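Local coordinates for Bak protein (Grouper iridovirus, PDB 5VMN) that probably inhibits host-cell apoptosis as a viral Bcl-2 protein, exclusively sequestering the pro-apoptotic protein Bim, at residues S12-G17 and P22-I27; E42-F47 and S78-T83; I56-V61 and E99-Q104. One frame throughout, in Å; residues are numbered along the deposited sequence.

Contact 1: residues S12-G17 and P22-I27; sequences SALLRG and PLTREI. With NO3 (nitrate ion), chain B; EDO (1,2-ethanediol), chain N; NO3 (nitrate ion), chain F.
Ser-12 N, two residues ahead of the Leu-14 that packs on Thr-24, gives its hydrogen to O2 of a nitrate ion at 2.7 Å, with an N-H...O angle of 150°. Phe-11 N is also bonded to this nitrate, so consecutive amides at the start of helix 11-16 hold one anion. Helix 22-37 begins in a similar way, Leu-23 N reaching O1 of a second nitrate at 3.0 Å along a nearly straight bond (166°). Both ions probably come from the crystallisation liquor.

Between the helices the contact is apolar and turns on Leu-14 and Thr-24, whose CA atoms are only 6.1 Å apart. The Thr-24 methyl is the group turned to the neighbour: CG2 lies 3.8 Å from Leu-14 CB and equally near Leu-14 CA, while OG1 sits beside its own backbone N. Leu-14 swings CG anti to its amide nitrogen (chi1 179°), which carries the branch across the Thr-24 side chain. Its CD1 then comes 3.7 Å from Thr-24 O and, more loosely, 4.3 Å from Ile-27 CG2. All three residues are buried. Two further helices of the Bcl-2 bundle pack against the pair: Leu-75 of helix 68-84 touches both Leu-14 and Ile-27, and Trp-117 and Cys-120 of helix 116-122 lie on Ile-27.

Gly-17, just past helix 11-16, has positive phi and leads into the short loop to the second helix. The chemistry therefore divides by place: dispersion joins the helices in the middle, whereas the first-turn amides, whose N-H groups point out of the helix start, attract anions, probably helped by the helix dipoles.

Contact 2: residues E42-F47 and S78-T83; sequences ETFRAF and SQLYFT. With EDO (1,2-ethanediol), chain L.
Phe-44 has the most surface buried here, and its ring is met in two ways by Leu-80 and Tyr-81, neighbours on helix 68-84. Over one face stands Leu-80 CB, 3.7 Å from the centroid of the Phe-44 ring and only 5° off the ring normal, a well-centred CH-pi contact. The two side chains run antiparallel alongside each other, which also brings Leu-80 CD1 to 3.8 Å from Phe-44 CB, near the root of the ring.

The edge of the same ring is given to Tyr-81. Phe-44 CE1 lies above the middle of the tyrosine face, 3.7 Å from Tyr-81 CD2, and the planes stand 80° apart with the ring centroids separated by 4.9 Å: a T-shaped pair in which phenylalanine supplies the edge. Phe-44 reaches this site because CG is anti to its backbone N (chi1 174°), sending the ring out from helix 40-44 toward the longer helix.

The hydroxyl end of Tyr-81 crosses Phe-47 at about a right angle. Its OH is 3.4 Å from Phe-47 CB and near the plane of the Phe-47 ring at the edge, but its polar partner is Pro-48 O, to which it is hydrogen-bonded. A type I beta turn, closed by Phe-47 N to Phe-44 O at 3.0 Å, turns both phenylalanines to the same partner, helix 68-84. Ile-53 and Ile-56 of helix 53-60 and Ile-94 of helix 88-103 also touch Tyr-81.

Within the Bcl-2 fold, the contact thus fastens short helix 40-44 and its turn to the central helix through aromatic packing; the one polar group pushed into it, the tyrosine hydroxyl, is satisfied by a backbone carbonyl, so little polar cost should remain.

Contact 3: residues I56-V61 and E99-Q104; sequences IGNNIV and ERFFRQ
Gly-57 presses its bare backbone against the ring of Phe-101, and this is the tight part of the contact. Gly-57 CA stands over one face, 3.9 Å from the ring centroid, while Gly-57 C comes within 3.2 Å of Phe-101 CE1. The close approach, 6.5 Å between the two CA atoms, is possible because glycine brings no side chain between helix and ring. A trans chi1 of 172° points Phe-101 at helix 53-60, and Leu-54, Leu-74 and Ile-107 also touch it. Here two helices of the Bcl-2 bundle, 53-60 and 88-103, meet within the range of Bcl-2 homology regions 1 to 3.

Toward the more open side, packing gives way to polar contact. Gln-104 NE2 donates to Asn-58 OD1 at 2.9 Å, almost straight (172°), in the carbonyl plane and on a lone pair; the same OD1 lies at the edge of the Phe-101 ring. The return bond, Asn-58 ND2 to Gln-104 OE1, is weak at 3.5 Å, and the two amide planes are twisted by about 32°. Gln-104 NE2 also reaches back to Phe-101 O at 3.3 Å.

Overall arrangement
Contact 1 is the most buried of the three, whereas contacts 2 and 3 are only partly so. All border on helix 68-84: contact 2 uses it directly, while contact 1 touches it through Leu-14 and Ile-27 and contact 3 through Phe-101, these two contacts lying on opposite sides of the chain's centre. Contacts 1 and 2 join where Leu-15 O probably accepts a hydrogen bond from Gln-79 NE2 and Phe-82 packs on helix 11-16. Contacts 2 and 3 meet through Ile-56, which packs on Tyr-81 and Phe-47. Their chemistry differs accordingly: aliphatic in contact 1, aromatic in contact 2, and in contact 3 a glycine-ring contact bordered by paired amides.

Contact 1: residues S12-G17 and P22-I27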
loop_
_atom_site.group_PDB
_atom_site.type_symbol
_atom_site.label_atom_id
_atom_site.label_comp_id
_atom_site.label_asym_id
_atom_site.label_seq_id
_atom_site.Cartn_x
_atom_site.Cartn_y
_atom_site.Cartn_z
ATOM N N SER A 12 -7.950 -1.491 -4.664
ATOM C CA SER A 12 -9.326 -1.311 -4.221
ATOM C C SER A 12 -9.829 -2.530 -3.452
ATOM O O SER A 12 -10.442 -2.391 -2.388
ATOM C CB SER A 12 -10.222 -1.026 -5.425
ATOM O OG SER A 12 -11.545 -0.812 -5.002
ATOM N N ALA A 13 -9.570 -3.740 -3.963
ATOM C CA ALA A 13 -9.971 -4.932 -3.225
ATOM C C ALA A 13 -9.221 -5.030 -1.909
ATOM O O ALA A 13 -9.798 -5.400 -0.884
ATOM C CB ALA A 13 -9.727 -6.197 -4.058
ATOM N N LEU A 14 -7.936 -4.694 -1.919
ATOM C CA LEU A 14 -7.140 -4.746 -0.703
ATOM C C LEU A 14 -7.755 -3.887 0.383
ATOM O O LEU A 14 -7.893 -4.321 1.529
ATOM C CB LEU A 14 -5.720 -4.281 -0.993
ATOM C CG LEU A 14 -4.729 -4.253 0.194
ATOM C CD1 LEU A 14 -4.301 -5.605 0.597
ATOM C CD2 LEU A 14 -3.502 -3.445 -0.174
ATOM N N LEU A 15 -8.062 -2.640 0.060
ATOM C CA LEU A 15 -8.523 -1.722 1.096
ATOM C C LEU A 15 -9.977 -1.954 1.491
ATOM O O LEU A 15 -10.390 -1.543 2.584
ATOM C CB LEU A 15 -8.315 -0.278 0.622
ATOM C CG LEU A 15 -6.836 0.029 0.333
ATOM C CD1 LEU A 15 -6.655 1.456 -0.108
ATOM C CD2 LEU A 15 -5.922 -0.244 1.519
ATOM N N ARG A 16 -10.757 -2.599 0.647
ATOM C CA ARG A 16 -12.130 -2.928 1.005
ATOM C C ARG A 16 -12.187 -4.213 1.817
ATOM O O ARG A 16 -13.150 -4.421 2.555
ATOM C CB ARG A 16 -12.995 -3.026 -0.247
ATOM C CG ARG A 16 -13.299 -1.650 -0.852
ATOM C CD ARG A 16 -14.071 -1.678 -2.184
ATOM N NE ARG A 16 -14.570 -0.335 -2.510
ATOM C CZ ARG A 16 -13.838 0.649 -3.036
ATOM N NH1 ARG A 16 -14.393 1.835 -3.275
ATOM N NH2 ARG A 16 -12.551 0.464 -3.312
ATOM N N GLY A 17 -11.164 -5.059 1.711
ATOM C CA GLY A 17 -11.016 -6.195 2.604
ATOM C C GLY A 17 -12.113 -7.226 2.471
ATOM O O GLY A 17 -12.389 -7.962 3.424
ATOM N N PRO A 22 -5.878 -14.614 -3.862
ATOM C CA PRO A 22 -5.029 -15.116 -2.778
ATOM C C PRO A 22 -3.846 -14.220 -2.471
ATOM O O PRO A 22 -3.514 -14.005 -1.291
ATOM C CB PRO A 22 -4.606 -16.510 -3.301
ATOM C CG PRO A 22 -5.648 -16.883 -4.228
ATOM C CD PRO A 22 -6.219 -15.670 -4.836
ATOM N N LEU A 23 -3.214 -13.652 -3.497
ATOM C CA LEU A 23 -2.057 -12.811 -3.247
ATOM C C LEU A 23 -2.470 -11.553 -2.514
ATOM O O LEU A 23 -1.825 -11.155 -1.540
ATOM C CB LEU A 23 -1.374 -12.449 -4.554
ATOM C CG LEU A 23 -0.157 -11.533 -4.464
ATOM C CD1 LEU A 23 0.888 -12.070 -3.530
ATOM C CD2 LEU A 23 0.460 -11.407 -5.854
ATOM N N THR A 24 -3.548 -10.923 -2.963
ATOM C CA THR A 24 -3.990 -9.697 -2.292
ATOM C C THR A 24 -4.406 -9.996 -0.855
ATOM O O THR A 24 -4.100 -9.224 0.062
ATOM C CB THR A 24 -5.122 -9.069 -3.097
ATOM O OG1 THR A 24 -4.591 -8.702 -4.377
ATOM C CG2 THR A 24 -5.641 -7.824 -2.431
ATOM N N ARG A 25 -5.068 -11.141 -0.633
ATOM C CA ARG A 25 -5.474 -11.527 0.715
ATOM C C ARG A 25 -4.270 -11.710 1.622
ATOM O O ARG A 25 -4.302 -11.329 2.798
ATOM C CB ARG A 25 -6.317 -12.813 0.666
ATOM C CG ARG A 25 -6.850 -13.249 2.032
ATOM C CD ARG A 25 -7.789 -14.439 1.957
ATOM N NE ARG A 25 -8.883 -14.263 1.002
ATOM C CZ ARG A 25 -9.954 -13.500 1.204
ATOM N NH1 ARG A 25 -10.098 -12.802 2.326
ATOM N NH2 ARG A 25 -10.887 -13.422 0.262
ATOM N N GLU A 26 -3.198 -12.331 1.116
ATOM C CA GLU A 26 -2.015 -12.506 1.960
ATOM C C GLU A 26 -1.321 -11.171 2.229
ATOM O O GLU A 26 -0.835 -10.927 3.341
ATOM C CB GLU A 26 -1.037 -13.508 1.324
ATOM C CG GLU A 26 0.097 -13.920 2.254
ATOM C CD GLU A 26 -0.396 -14.598 3.526
ATOM O OE1 GLU A 26 0.341 -14.611 4.530
ATOM O OE2 GLU A 26 -1.525 -15.120 3.516
ATOM N N ILE A 27 -1.270 -10.286 1.244
ATOM C CA ILE A 27 -0.705 -8.966 1.504
ATOM C C ILE A 27 -1.532 -8.247 2.559
ATOM O O ILE A 27 -0.991 -7.552 3.424
ATOM C CB ILE A 27 -0.607 -8.148 0.212
ATOM C CG1 ILE A 27 0.347 -8.822 -0.776
ATOM C CG2 ILE A 27 -0.166 -6.699 0.505
ATOM C CD1 ILE A 27 1.774 -9.029 -0.294
HETATM N N NO3 B . -2.705 -14.728 -6.885
HETATM O O1 NO3 B . -3.701 -14.092 -6.430
HETATM O O2 NO3 B . -1.979 -15.400 -6.072
HETATM O O3 NO3 B . -2.403 -14.674 -8.117
HETATM C C1 EDO N . -7.161 -11.222 5.046
HETATM O O1 EDO N . -6.119 -12.195 5.082
HETATM C C2 EDO N . -7.192 -10.637 6.436
HETATM O O2 EDO N . -5.866 -10.169 6.667
HETATM N N NO3 F . -6.764 -1.204 -8.131
HETATM O O1 NO3 F . -7.424 -1.743 -9.065
HETATM O O2 NO3 F . -7.367 -0.632 -7.181
HETATM O O3 NO3 F . -5.500 -1.233 -8.151
#

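Contact 2: residues E42-F47 and S78-T83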
loop_
_atom_site.group_PDB
_atom_site.type_symbol
_atom_site.label_atom_id
_atom_site.label_comp_id
_atom_site.label_asym_id
_atom_site.label_seq_id
_atom_site.Cartn_x
_atom_site.Cartn_y
_atom_site.Cartn_z
ATOM N N GLU A 42 -1.623 4.397 16.515
ATOM C CA GLU A 42 -1.233 5.498 17.392
ATOM C C GLU A 42 -0.491 6.599 16.641
ATOM O O GLU A 42 -0.703 7.786 16.901
ATOM C CB GLU A 42 -0.380 4.939 18.537
ATOM C CG GLU A 42 -1.032 3.778 19.274
ATOM C CD GLU A 42 -2.427 4.095 19.776
ATOM O OE1 GLU A 42 -2.643 5.223 20.276
ATOM O OE2 GLU A 42 -3.313 3.219 19.664
ATOM N N THR A 43 0.421 6.245 15.744
ATOM C CA THR A 43 1.115 7.266 14.992
ATOM C C THR A 43 0.191 7.906 13.957
ATOM O O THR A 43 0.345 9.080 13.631
ATOM C CB THR A 43 2.357 6.670 14.296
ATOM O OG1 THR A 43 3.377 6.471 15.268
ATOM C CG2 THR A 43 2.928 7.609 13.164
ATOM N N PHE A 44 -0.792 7.149 13.467
ATOM C CA PHE A 44 -1.676 7.675 12.425
ATOM C C PHE A 44 -2.404 8.930 12.879
ATOM O O PHE A 44 -2.759 9.773 12.054
ATOM C CB PHE A 44 -2.679 6.593 12.023
ATOM C CG PHE A 44 -3.752 7.056 11.039
ATOM C CD1 PHE A 44 -3.450 7.293 9.737
ATOM C CD2 PHE A 44 -5.072 7.195 11.460
ATOM C CE1 PHE A 44 -4.439 7.695 8.844
ATOM C CE2 PHE A 44 -6.056 7.586 10.575
ATOM C CZ PHE A 44 -5.733 7.822 9.271
ATOM N N ARG A 45 -2.649 9.067 14.180
ATOM C CA ARG A 45 -3.387 10.223 14.674
ATOM C C ARG A 45 -2.657 11.524 14.403
ATOM O O ARG A 45 -3.284 12.593 14.434
ATOM C CB ARG A 45 -3.629 10.081 16.173
ATOM C CG ARG A 45 -4.568 8.953 16.515
ATOM C CD ARG A 45 -5.133 9.092 17.909
ATOM N NE ARG A 45 -5.950 7.913 18.205
ATOM C CZ ARG A 45 -5.485 6.801 18.748
ATOM N NH1 ARG A 45 -4.210 6.719 19.103
ATOM N NH2 ARG A 45 -6.308 5.775 18.963
ATOM N N ALA A 46 -1.349 11.454 14.166
ATOM C CA ALA A 46 -0.533 12.630 13.944
ATOM C C ALA A 46 -0.431 12.985 12.466
ATOM O O ALA A 46 0.225 13.969 12.129
ATOM C CB ALA A 46 0.873 12.417 14.525
ATOM N N PHE A 47 -1.077 12.234 11.584
ATOM C CA PHE A 47 -1.101 12.505 10.147
ATOM C C PHE A 47 -2.211 13.501 9.822
ATOM O O PHE A 47 -3.120 13.700 10.628
ATOM C CB PHE A 47 -1.343 11.204 9.390
ATOM C CG PHE A 47 -0.110 10.330 9.204
ATOM C CD1 PHE A 47 0.346 10.022 7.930
ATOM C CD2 PHE A 47 0.559 9.803 10.270
ATOM C CE1 PHE A 47 1.468 9.260 7.736
ATOM C CE2 PHE A 47 1.671 9.001 10.072
ATOM C CZ PHE A 47 2.115 8.731 8.809
ATOM N N SER A 78 -2.528 3.785 4.412
ATOM C CA SER A 78 -3.584 3.961 3.429
ATOM C C SER A 78 -4.884 3.310 3.890
ATOM O O SER A 78 -5.973 3.853 3.666
ATOM C CB SER A 78 -3.155 3.388 2.074
ATOM O OG SER A 78 -1.959 4.017 1.642
ATOM N N GLN A 79 -4.793 2.107 4.474
ATOM C CA GLN A 79 -5.983 1.424 4.977
ATOM C C GLN A 79 -6.689 2.211 6.074
ATOM O O GLN A 79 -7.928 2.302 6.091
ATOM C CB GLN A 79 -5.592 0.040 5.500
ATOM C CG GLN A 79 -6.760 -0.763 6.059
ATOM C CD GLN A 79 -7.715 -1.210 5.004
ATOM O OE1 GLN A 79 -7.499 -2.231 4.363
ATOM N NE2 GLN A 79 -8.791 -0.456 4.814
ATOM N N LEU A 80 -5.923 2.812 6.982
ATOM C CA LEU A 80 -6.534 3.604 8.043
ATOM C C LEU A 80 -7.257 4.815 7.466
ATOM O O LEU A 80 -8.387 5.126 7.875
ATOM C CB LEU A 80 -5.465 4.005 9.056
ATOM C CG LEU A 80 -4.928 2.824 9.883
ATOM C CD1 LEU A 80 -3.692 3.237 10.639
ATOM C CD2 LEU A 80 -5.982 2.355 10.890
ATOM N N TYR A 81 -6.649 5.485 6.482
ATOM C CA TYR A 81 -7.361 6.569 5.803
ATOM C C TYR A 81 -8.621 6.063 5.116
ATOM O O TYR A 81 -9.665 6.715 5.169
ATOM C CB TYR A 81 -6.465 7.234 4.755
ATOM C CG TYR A 81 -5.563 8.327 5.276
ATOM C CD1 TYR A 81 -6.087 9.502 5.781
ATOM C CD2 TYR A 81 -4.188 8.231 5.149
ATOM C CE1 TYR A 81 -5.249 10.520 6.207
ATOM C CE2 TYR A 81 -3.344 9.244 5.587
ATOM C CZ TYR A 81 -3.891 10.386 6.092
ATOM O OH TYR A 81 -3.069 11.402 6.493
ATOM N N PHE A 82 -8.518 4.928 4.415
ATOM C CA PHE A 82 -9.647 4.402 3.659
ATOM C C PHE A 82 -10.795 4.035 4.585
ATOM O O PHE A 82 -11.957 4.394 4.336
ATOM C CB PHE A 82 -9.156 3.197 2.848
ATOM C CG PHE A 82 -10.121 2.691 1.823
ATOM C CD1 PHE A 82 -11.107 1.791 2.174
ATOM C CD2 PHE A 82 -9.980 3.045 0.490
ATOM C CE1 PHE A 82 -11.965 1.268 1.223
ATOM C CE2 PHE A 82 -10.831 2.514 -0.472
ATOM C CZ PHE A 82 -11.829 1.636 -0.098
ATOM N N THR A 83 -10.485 3.362 5.691
ATOM C CA THR A 83 -11.518 2.998 6.655
ATOM C C THR A 83 -12.215 4.231 7.200
ATOM O O THR A 83 -13.438 4.228 7.400
ATOM C CB THR A 83 -10.904 2.180 7.792
ATOM O OG1 THR A 83 -10.409 0.954 7.252
ATOM C CG2 THR A 83 -11.948 1.829 8.834
HETATM C C1 EDO L . -5.465 13.508 12.756
HETATM O O1 EDO L . -5.605 13.201 14.174
HETATM C C2 EDO L . -5.111 12.308 11.880
HETATM O O2 EDO L . -6.043 11.229 12.016
#

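Contact 3: residues I56-V61 and E99-Q104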
loop_
_atom_site.group_PDB
_atom_site.type_symbol
_atom_site.label_atom_id
_atom_site.label_comp_id
_atom_site.label_asym_id
_atom_site.label_seq_id
_atom_site.Cartn_x
_atom_site.Cartn_y
_atom_site.Cartn_z
ATOM N N ILE A 56 3.016 10.574 1.108
ATOM C CA ILE A 56 3.470 9.703 2.199
ATOM C C ILE A 56 4.422 8.637 1.678
ATOM O O ILE A 56 5.480 8.396 2.267
ATOM C CB ILE A 56 2.271 9.062 2.910
ATOM C CG1 ILE A 56 1.435 10.142 3.592
ATOM C CG2 ILE A 56 2.769 8.067 3.977
ATOM C CD1 ILE A 56 0.119 9.619 4.123
ATOM N N GLY A 57 4.088 8.020 0.542
ATOM C CA GLY A 57 4.969 7.012 -0.031
ATOM C C GLY A 57 6.312 7.593 -0.427
ATOM O O GLY A 57 7.363 7.018 -0.138
ATOM N N ASN A 58 6.303 8.765 -1.045
ATOM C CA ASN A 58 7.567 9.384 -1.391
ATOM C C ASN A 58 8.323 9.831 -0.149
ATOM O O ASN A 58 9.556 9.820 -0.149
ATOM C CB ASN A 58 7.344 10.537 -2.363
ATOM C CG ASN A 58 7.048 10.037 -3.771
ATOM O OD1 ASN A 58 7.319 8.880 -4.097
ATOM N ND2 ASN A 58 6.498 10.897 -4.601
ATOM N N ASN A 59 7.632 10.172 0.936
ATOM C CA ASN A 59 8.366 10.464 2.167
ATOM C C ASN A 59 9.106 9.210 2.645
ATOM O O ASN A 59 10.242 9.289 3.123
ATOM C CB ASN A 59 7.432 10.928 3.293
ATOM C CG ASN A 59 6.816 12.285 3.083
ATOM O OD1 ASN A 59 7.317 13.117 2.344
ATOM N ND2 ASN A 59 5.718 12.534 3.803
ATOM N N ILE A 60 8.458 8.055 2.560
ATOM C CA ILE A 60 9.027 6.873 3.218
ATOM C C ILE A 60 10.271 6.382 2.482
ATOM O O ILE A 60 11.091 5.692 3.087
ATOM C CB ILE A 60 7.960 5.775 3.434
ATOM C CG1 ILE A 60 8.274 4.996 4.732
ATOM C CG2 ILE A 60 7.918 4.808 2.305
ATOM C CD1 ILE A 60 7.125 4.131 5.254
ATOM N N VAL A 61 10.490 6.800 1.235
ATOM C CA VAL A 61 11.739 6.504 0.520
ATOM C C VAL A 61 12.663 7.726 0.439
ATOM O O VAL A 61 13.566 7.771 -0.414
ATOM C CB VAL A 61 11.468 5.924 -0.874
ATOM C CG1 VAL A 61 10.720 4.609 -0.786
ATOM C CG2 VAL A 61 10.736 6.917 -1.762
ATOM N N GLU A 99 -2.014 3.750 -6.377
ATOM C CA GLU A 99 -1.581 3.251 -7.676
ATOM C C GLU A 99 -0.509 4.152 -8.272
ATOM O O GLU A 99 0.488 3.663 -8.821
ATOM C CB GLU A 99 -2.780 3.136 -8.613
ATOM C CG GLU A 99 -3.779 2.084 -8.161
ATOM C CD GLU A 99 -5.141 2.210 -8.826
ATOM O OE1 GLU A 99 -5.519 3.327 -9.228
ATOM O OE2 GLU A 99 -5.841 1.185 -8.938
ATOM N N ARG A 100 -0.688 5.474 -8.158
ATOM C CA ARG A 100 0.281 6.407 -8.711
ATOM C C ARG A 100 1.647 6.209 -8.066
ATOM O O ARG A 100 2.680 6.254 -8.752
ATOM C CB ARG A 100 -0.227 7.851 -8.522
ATOM C CG ARG A 100 0.124 8.857 -9.603
ATOM C CD ARG A 100 -0.894 10.020 -9.647
ATOM N NE ARG A 100 -1.174 10.521 -8.299
ATOM C CZ ARG A 100 -2.387 10.732 -7.776
ATOM N NH1 ARG A 100 -3.499 10.509 -8.470
ATOM N NH2 ARG A 100 -2.482 11.179 -6.530
ATOM N N PHE A 101 1.678 5.977 -6.750
ATOM C CA PHE A 101 2.955 5.762 -6.084
ATOM C C PHE A 101 3.657 4.538 -6.655
ATOM O O PHE A 101 4.856 4.580 -6.954
ATOM C CB PHE A 101 2.767 5.589 -4.574
ATOM C CG PHE A 101 4.030 5.175 -3.864
ATOM C CD1 PHE A 101 5.042 6.095 -3.662
ATOM C CD2 PHE A 101 4.229 3.867 -3.466
ATOM C CE1 PHE A 101 6.211 5.739 -3.042
ATOM C CE2 PHE A 101 5.401 3.496 -2.826
ATOM C CZ PHE A 101 6.398 4.439 -2.620
ATOM N N PHE A 102 2.931 3.428 -6.783
ATOM C CA PHE A 102 3.579 2.176 -7.162
ATOM C C PHE A 102 3.918 2.136 -8.645
ATOM O O PHE A 102 4.767 1.341 -9.059
ATOM C CB PHE A 102 2.700 0.978 -6.778
ATOM C CG PHE A 102 2.735 0.671 -5.306
ATOM C CD1 PHE A 102 3.867 0.120 -4.726
ATOM C CD2 PHE A 102 1.665 0.971 -4.500
ATOM C CE1 PHE A 102 3.924 -0.128 -3.380
ATOM C CE2 PHE A 102 1.704 0.695 -3.152
ATOM C CZ PHE A 102 2.850 0.172 -2.576
ATOM N N ARG A 103 3.310 2.995 -9.451
ATOM C CA ARG A 103 3.654 3.046 -10.872
ATOM C C ARG A 103 4.888 3.890 -11.161
ATOM O O ARG A 103 5.383 3.875 -12.290
ATOM C CB ARG A 103 2.472 3.579 -11.676
ATOM C CG ARG A 103 1.291 2.614 -11.721
ATOM C CD ARG A 103 0.279 3.009 -12.796
ATOM N NE ARG A 103 -0.065 4.435 -12.738
ATOM C CZ ARG A 103 -1.206 4.936 -12.259
ATOM N NH1 ARG A 103 -2.162 4.139 -11.783
ATOM N NH2 ARG A 103 -1.391 6.247 -12.253
ATOM N N GLN A 104 5.401 4.627 -10.190
ATOM C CA GLN A 104 6.655 5.333 -10.395
ATOM C C GLN A 104 7.761 4.347 -10.733
ATOM O O GLN A 104 7.857 3.266 -10.139
ATOM C CB GLN A 104 7.037 6.116 -9.145
ATOM C CG GLN A 104 6.072 7.240 -8.796
ATOM C CD GLN A 104 6.500 8.012 -7.550
ATOM O OE1 GLN A 104 6.782 9.202 -7.610
ATOM N NE2 GLN A 104 6.532 7.334 -6.422
#